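Local coordinates for protein KLLA0C04147p (Kluyveromyces lactis, PDB 5H2D) that binds ergosterol in the ligand pocket of its oxysterol-binding (ORD) domain and probably transfers sterols between membranes, at residues R75-A89 and Y101-T113. Numbering follows the deposited sequence.
With ERG (ergosterol), chain B.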
loop_
_atom_site.group_PDB
_atom_site.type_symbol
_atom_site.label_atom_id
_atom_site.label_comp_id
_atom_site.label_asym_id
_atom_site.label_seq_id
_atom_site.Cartn_x
_atom_site.Cartn_y
_atom_site.Cartn_z
ATOM N N ARG A 75 -3.433 4.444 2.615
ATOM C CA ARG A 75 -2.159 4.593 1.915
ATOM C C ARG A 75 -1.587 3.240 1.530
ATOM O O ARG A 75 -0.982 3.100 0.460
ATOM C CB ARG A 75 -1.150 5.352 2.780
ATOM C CG ARG A 75 -1.528 6.791 3.055
ATOM C CD ARG A 75 -1.820 7.587 1.781
ATOM N NE ARG A 75 -0.627 7.776 0.955
ATOM C CZ ARG A 75 0.206 8.812 1.058
ATOM N NH1 ARG A 75 -0.039 9.786 1.934
ATOM N NH2 ARG A 75 1.264 8.873 0.264
ATOM N N VAL A 76 -1.745 2.235 2.395
ATOM C CA VAL A 76 -1.263 0.898 2.055
ATOM C C VAL A 76 -2.060 0.305 0.899
ATOM O O VAL A 76 -1.503 -0.415 0.060
ATOM C CB VAL A 76 -1.296 -0.001 3.302
ATOM C CG1 VAL A 76 -0.995 -1.435 2.927
ATOM C CG2 VAL A 76 -0.280 0.512 4.342
ATOM N N ALA A 77 -3.358 0.618 0.802
ATOM C CA ALA A 77 -4.135 0.166 -0.349
ATOM C C ALA A 77 -3.655 0.777 -1.660
ATOM O O ALA A 77 -3.929 0.216 -2.728
ATOM C CB ALA A 77 -5.619 0.487 -0.141
ATOM N N GLU A 78 -2.949 1.915 -1.617
ATOM C CA GLU A 78 -2.401 2.471 -2.845
ATOM C C GLU A 78 -1.314 1.588 -3.458
ATOM O O GLU A 78 -0.896 1.856 -4.590
ATOM C CB GLU A 78 -1.886 3.897 -2.585
ATOM C CG GLU A 78 -3.035 4.860 -2.226
ATOM C CD GLU A 78 -2.615 6.322 -2.073
ATOM O OE1 GLU A 78 -2.005 6.895 -3.007
ATOM O OE2 GLU A 78 -2.931 6.920 -1.021
ATOM N N ASP A 79 -0.863 0.542 -2.752
ATOM C CA ASP A 79 -0.041 -0.494 -3.380
ATOM C C ASP A 79 -0.716 -1.047 -4.623
ATOM O O ASP A 79 -0.042 -1.534 -5.543
ATOM C CB ASP A 79 0.195 -1.691 -2.448
ATOM C CG ASP A 79 1.162 -1.427 -1.319
ATOM O OD1 ASP A 79 1.904 -0.415 -1.330
ATOM O OD2 ASP A 79 1.157 -2.285 -0.397
ATOM N N LEU A 80 -2.041 -0.994 -4.659
ATOM C CA LEU A 80 -2.819 -1.677 -5.688
ATOM C C LEU A 80 -3.128 -0.812 -6.899
ATOM O O LEU A 80 -3.835 -1.281 -7.801
ATOM C CB LEU A 80 -4.133 -2.177 -5.079
ATOM C CG LEU A 80 -3.940 -3.116 -3.891
ATOM C CD1 LEU A 80 -5.285 -3.601 -3.388
ATOM C CD2 LEU A 80 -3.033 -4.288 -4.288
ATOM N N GLU A 81 -2.632 0.432 -6.953
ATOM C CA GLU A 81 -3.053 1.339 -8.017
ATOM C C GLU A 81 -2.800 0.738 -9.396
ATOM O O GLU A 81 -3.629 0.881 -10.302
ATOM C CB GLU A 81 -2.339 2.688 -7.895
ATOM C CG GLU A 81 -2.759 3.668 -8.974
ATOM C CD GLU A 81 -2.198 5.077 -8.759
ATOM O OE1 GLU A 81 -1.543 5.328 -7.724
ATOM O OE2 GLU A 81 -2.404 5.943 -9.633
ATOM N N TYR A 82 -1.667 0.067 -9.574
ATOM C CA TYR A 82 -1.298 -0.513 -10.867
ATOM C C TYR A 82 -1.290 -2.039 -10.810
ATOM O O TYR A 82 -0.419 -2.693 -11.383
ATOM C CB TYR A 82 0.058 0.021 -11.318
ATOM C CG TYR A 82 0.099 1.538 -11.392
ATOM C CD1 TYR A 82 -0.296 2.212 -12.548
ATOM C CD2 TYR A 82 0.532 2.301 -10.310
ATOM C CE1 TYR A 82 -0.266 3.602 -12.632
ATOM C CE2 TYR A 82 0.575 3.689 -10.386
ATOM C CZ TYR A 82 0.164 4.337 -11.534
ATOM O OH TYR A 82 0.211 5.714 -11.588
ATOM N N ALA A 83 -2.259 -2.618 -10.104
ATOM C CA ALA A 83 -2.336 -4.060 -9.926
ATOM C C ALA A 83 -2.561 -4.819 -11.234
ATOM O O ALA A 83 -2.360 -6.038 -11.244
ATOM C CB ALA A 83 -3.447 -4.402 -8.928
ATOM N N ASP A 84 -2.971 -4.141 -12.316
ATOM C CA ASP A 84 -3.021 -4.796 -13.627
ATOM C C ASP A 84 -1.700 -5.476 -13.950
ATOM O O ASP A 84 -1.673 -6.483 -14.672
ATOM C CB ASP A 84 -3.361 -3.781 -14.727
ATOM C CG ASP A 84 -4.839 -3.396 -14.751
ATOM O OD1 ASP A 84 -5.630 -4.009 -14.013
ATOM O OD2 ASP A 84 -5.214 -2.478 -15.520
ATOM N N LEU A 85 -0.588 -4.930 -13.444
ATOM C CA LEU A 85 0.722 -5.527 -13.695
ATOM C C LEU A 85 0.785 -6.968 -13.219
ATOM O O LEU A 85 1.550 -7.770 -13.774
ATOM C CB LEU A 85 1.825 -4.709 -13.016
ATOM C CG LEU A 85 2.094 -3.353 -13.656
ATOM C CD1 LEU A 85 2.940 -2.473 -12.752
ATOM C CD2 LEU A 85 2.779 -3.538 -15.000
ATOM N N LEU A 86 0.011 -7.311 -12.186
ATOM C CA LEU A 86 0.078 -8.650 -11.624
ATOM C C LEU A 86 -0.677 -9.659 -12.479
ATOM O O LEU A 86 -0.274 -10.825 -12.540
ATOM C CB LEU A 86 -0.442 -8.637 -10.186
ATOM C CG LEU A 86 0.407 -7.768 -9.252
ATOM C CD1 LEU A 86 -0.158 -7.872 -7.852
ATOM C CD2 LEU A 86 1.859 -8.204 -9.285
ATOM N N ASN A 87 -1.757 -9.234 -13.140
ATOM C CA ASN A 87 -2.422 -10.108 -14.103
ATOM C C ASN A 87 -1.568 -10.287 -15.343
ATOM O O ASN A 87 -1.503 -11.387 -15.905
ATOM C CB ASN A 87 -3.785 -9.542 -14.467
ATOM C CG ASN A 87 -4.745 -9.631 -13.327
ATOM O OD1 ASN A 87 -4.769 -10.639 -12.613
ATOM N ND2 ASN A 87 -5.521 -8.574 -13.114
ATOM N N GLN A 88 -0.909 -9.216 -15.790
ATOM C CA GLN A 88 0.080 -9.369 -16.849
ATOM C C GLN A 88 1.143 -10.379 -16.438
ATOM O O GLN A 88 1.479 -11.290 -17.201
ATOM C CB GLN A 88 0.713 -8.018 -17.182
ATOM C CG GLN A 88 -0.222 -7.028 -17.846
ATOM C CD GLN A 88 0.521 -5.818 -18.357
ATOM O OE1 GLN A 88 1.175 -5.118 -17.595
ATOM N NE2 GLN A 88 0.451 -5.582 -19.664
ATOM N N ALA A 89 1.670 -10.249 -15.219
ATOM C CA ALA A 89 2.677 -11.187 -14.735
ATOM C C ALA A 89 2.175 -12.627 -14.824
ATOM O O ALA A 89 2.894 -13.523 -15.283
ATOM C CB ALA A 89 3.068 -10.843 -13.296
ATOM N N TYR A 101 7.719 -8.365 -13.953
ATOM C CA TYR A 101 6.495 -7.592 -13.786
ATOM C C TYR A 101 6.086 -7.487 -12.318
ATOM O O TYR A 101 5.565 -6.443 -11.907
ATOM C CB TYR A 101 5.389 -8.184 -14.662
ATOM C CG TYR A 101 5.479 -7.680 -16.093
ATOM C CD1 TYR A 101 6.570 -8.006 -16.895
ATOM C CD2 TYR A 101 4.488 -6.878 -16.634
ATOM C CE1 TYR A 101 6.670 -7.534 -18.190
ATOM C CE2 TYR A 101 4.579 -6.400 -17.928
ATOM C CZ TYR A 101 5.671 -6.742 -18.706
ATOM O OH TYR A 101 5.785 -6.289 -20.004
ATOM N N VAL A 102 6.331 -8.528 -11.513
ATOM C CA VAL A 102 6.147 -8.403 -10.063
ATOM C C VAL A 102 7.011 -7.271 -9.524
ATOM O O VAL A 102 6.545 -6.421 -8.747
ATOM C CB VAL A 102 6.458 -9.737 -9.353
ATOM C CG1 VAL A 102 6.630 -9.525 -7.844
ATOM C CG2 VAL A 102 5.357 -10.755 -9.609
ATOM N N ALA A 103 8.285 -7.237 -9.930
ATOM C CA ALA A 103 9.198 -6.206 -9.451
ATOM C C ALA A 103 8.709 -4.821 -9.831
ATOM O O ALA A 103 8.730 -3.894 -9.015
ATOM C CB ALA A 103 10.598 -6.433 -10.019
ATOM N N ILE A 104 8.308 -4.651 -11.089
ATOM C CA ILE A 104 7.867 -3.325 -11.491
ATOM C C ILE A 104 6.564 -2.967 -10.785
ATOM O O ILE A 104 6.362 -1.807 -10.411
ATOM C CB ILE A 104 7.793 -3.236 -13.024
ATOM C CG1 ILE A 104 9.224 -3.310 -13.569
ATOM C CG2 ILE A 104 7.130 -1.936 -13.458
ATOM C CD1 ILE A 104 9.340 -3.530 -15.062
ATOM N N PHE A 105 5.703 -3.953 -10.504
ATOM C CA PHE A 105 4.572 -3.679 -9.615
ATOM C C PHE A 105 5.027 -3.093 -8.277
ATOM O O PHE A 105 4.408 -2.150 -7.764
ATOM C CB PHE A 105 3.747 -4.945 -9.376
ATOM C CG PHE A 105 2.746 -4.798 -8.260
ATOM C CD1 PHE A 105 1.551 -4.125 -8.466
ATOM C CD2 PHE A 105 3.006 -5.328 -7.002
ATOM C CE1 PHE A 105 0.629 -3.974 -7.420
ATOM C CE2 PHE A 105 2.092 -5.199 -5.968
ATOM C CZ PHE A 105 0.902 -4.521 -6.173
ATOM N N THR A 106 6.078 -3.655 -7.667
ATOM C CA THR A 106 6.493 -3.133 -6.361
ATOM C C THR A 106 7.012 -1.704 -6.459
ATOM O O THR A 106 6.928 -0.957 -5.474
ATOM C CB THR A 106 7.560 -4.022 -5.693
ATOM O OG1 THR A 106 8.838 -3.843 -6.320
ATOM C CG2 THR A 106 7.160 -5.504 -5.734
ATOM N N VAL A 107 7.503 -1.301 -7.630
ATOM C CA VAL A 107 8.007 0.053 -7.835
ATOM C C VAL A 107 6.881 1.024 -8.154
ATOM O O VAL A 107 6.981 2.224 -7.847
ATOM C CB VAL A 107 9.056 0.031 -8.964
ATOM C CG1 VAL A 107 9.460 1.448 -9.367
ATOM C CG2 VAL A 107 10.267 -0.802 -8.546
ATOM N N SER A 108 5.789 0.520 -8.731
ATOM C CA SER A 108 4.754 1.364 -9.313
ATOM C C SER A 108 4.000 2.190 -8.277
ATOM O O SER A 108 3.335 3.151 -8.655
ATOM C CB SER A 108 3.762 0.496 -10.086
ATOM O OG SER A 108 3.001 -0.340 -9.222
ATOM N N SER A 109 4.051 1.824 -7.007
ATOM C CA SER A 109 3.242 2.502 -5.999
ATOM C C SER A 109 3.934 3.708 -5.372
ATOM O O SER A 109 3.384 4.302 -4.430
ATOM C CB SER A 109 2.828 1.517 -4.910
ATOM O OG SER A 109 3.912 0.677 -4.577
ATOM N N TYR A 110 5.085 4.129 -5.892
ATOM C CA TYR A 110 5.770 5.268 -5.292
ATOM C C TYR A 110 5.510 6.589 -6.003
ATOM O O TYR A 110 5.665 7.647 -5.382
ATOM C CB TYR A 110 7.285 4.959 -5.160
ATOM C CG TYR A 110 7.363 3.943 -4.060
ATOM C CD1 TYR A 110 7.242 4.340 -2.730
ATOM C CD2 TYR A 110 7.360 2.585 -4.345
ATOM C CE1 TYR A 110 7.188 3.426 -1.723
ATOM C CE2 TYR A 110 7.301 1.655 -3.333
ATOM C CZ TYR A 110 7.210 2.084 -2.021
ATOM O OH TYR A 110 7.124 1.167 -1.011
ATOM N N ALA A 111 5.018 6.570 -7.242
ATOM C CA ALA A 111 4.674 7.830 -7.890
ATOM C C ALA A 111 3.637 8.599 -7.090
ATOM O O ALA A 111 3.681 9.833 -7.023
ATOM C CB ALA A 111 4.152 7.585 -9.302
ATOM N N SER A 112 2.688 7.887 -6.482
ATOM C CA SER A 112 1.605 8.529 -5.748
ATOM C C SER A 112 2.071 9.219 -4.473
ATOM O O SER A 112 1.289 9.977 -3.899
ATOM C CB SER A 112 0.528 7.501 -5.390
ATOM O OG SER A 112 1.069 6.485 -4.567
ATOM N N THR A 113 3.310 8.993 -4.029
ATOM C CA THR A 113 3.786 9.638 -2.802
ATOM C C THR A 113 4.276 11.064 -3.040
ATOM O O THR A 113 4.352 11.853 -2.088
ATOM C CB THR A 113 4.906 8.813 -2.137
ATOM O OG1 THR A 113 6.094 8.806 -2.943
ATOM C CG2 THR A 113 4.461 7.377 -1.897
HETATM C C1 ERG B . 4.867 4.524 1.259
HETATM C C2 ERG B . 4.229 3.348 0.521
HETATM C C3 ERG B . 3.906 2.295 1.547
HETATM C C4 ERG B . 2.938 2.850 2.593
HETATM C C5 ERG B . 3.400 4.080 3.170
HETATM C C6 ERG B . 3.076 4.365 4.490
HETATM C C7 ERG B . 3.426 5.572 5.116
HETATM C C8 ERG B . 4.119 6.564 4.417
HETATM C C9 ERG B . 4.660 6.229 3.141
HETATM C C10 ERG B . 3.952 5.098 2.349
HETATM C C11 ERG B . 4.986 7.483 2.223
HETATM C C12 ERG B . 5.553 8.671 3.006
HETATM C C13 ERG B . 4.579 8.996 4.158
HETATM C C14 ERG B . 4.614 7.755 5.078
HETATM C C15 ERG B . 3.862 8.249 6.297
HETATM C C16 ERG B . 4.310 9.731 6.444
HETATM C C17 ERG B . 5.116 10.032 5.150
HETATM C C18 ERG B . 3.164 9.369 3.662
HETATM C C19 ERG B . 2.694 5.728 1.689
HETATM C C20 ERG B . 4.972 11.531 4.800
HETATM C C21 ERG B . 5.653 11.940 3.500
HETATM C C22 ERG B . 5.610 12.292 5.954
HETATM C C23 ERG B . 4.774 13.144 6.856
HETATM C C24 ERG B . 5.432 13.871 8.028
HETATM C C25 ERG B . 4.840 15.284 8.117
HETATM C C26 ERG B . 5.166 16.027 6.816
HETATM C C27 ERG B . 5.433 16.098 9.279
HETATM C C28 ERG B . 5.125 13.060 9.272
HETATM O O1 ERG B . 3.329 1.106 0.898
HETATM O O HOH W 1 3.335 10.953 0.380
HETATM O O HOH W 2 0.570 6.692 -1.474
HETATM O O HOH W 3 0.063 4.163 -5.828
HETATM O O HOH W 4 0.545 -0.089 -7.836
HETATM O O HOH W 5 4.652 0.106 -1.935
HETATM O O HOH W 6 2.924 -1.788 -5.353
#
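L86 and F105 pack together inside a helical hairpin of the oxysterol-binding domain, whose helices 84-89 and 101-108 run antiparallel (176°) with axes 8.7 Å apart. Apolar contacts fill this half. L86 CD1 sits over the centre of the F105 ring, 3.8 Å from the centroid, in a CH-pi contact, while its sister methyl CD2 lies against F105 CG. With CG anti to the backbone N (chi1 168°), the phenyl group reaches across to L86, and its CE1 comes 3.2 Å from D79 O. L85 enters as a knob into the hole formed by Y101, I104, F105 and S108, and A89 CB meets Y101 CB. Losing the ring at F105 to an alanine here is likely to leave the L86 methyls without their aromatic partner and open a gap beside D79 O.

Toward the other end of the contact, bridging waters join polar atoms of the two segments. One water links D79 O and Y82 N to S108 OG; another joins E78 O and E81 OE1 to S112 OG. E81 OE2 is held by N321. The R75 guanidinium holds two waters in its plane, one of them bridging to T113 O, and it also pairs with E68.

At the sterol pocket, R75 NH1 approaches ergosterol C18 at 3.7 Å, and Y110 CE1 touches ring carbon C2. K205 forms a salt bridge with D79 and hydrogen-bonds the sterol; D79 OD1 lies 3.1 Å from ergosterol O1 and accepts from a water that also donates to S109 OG.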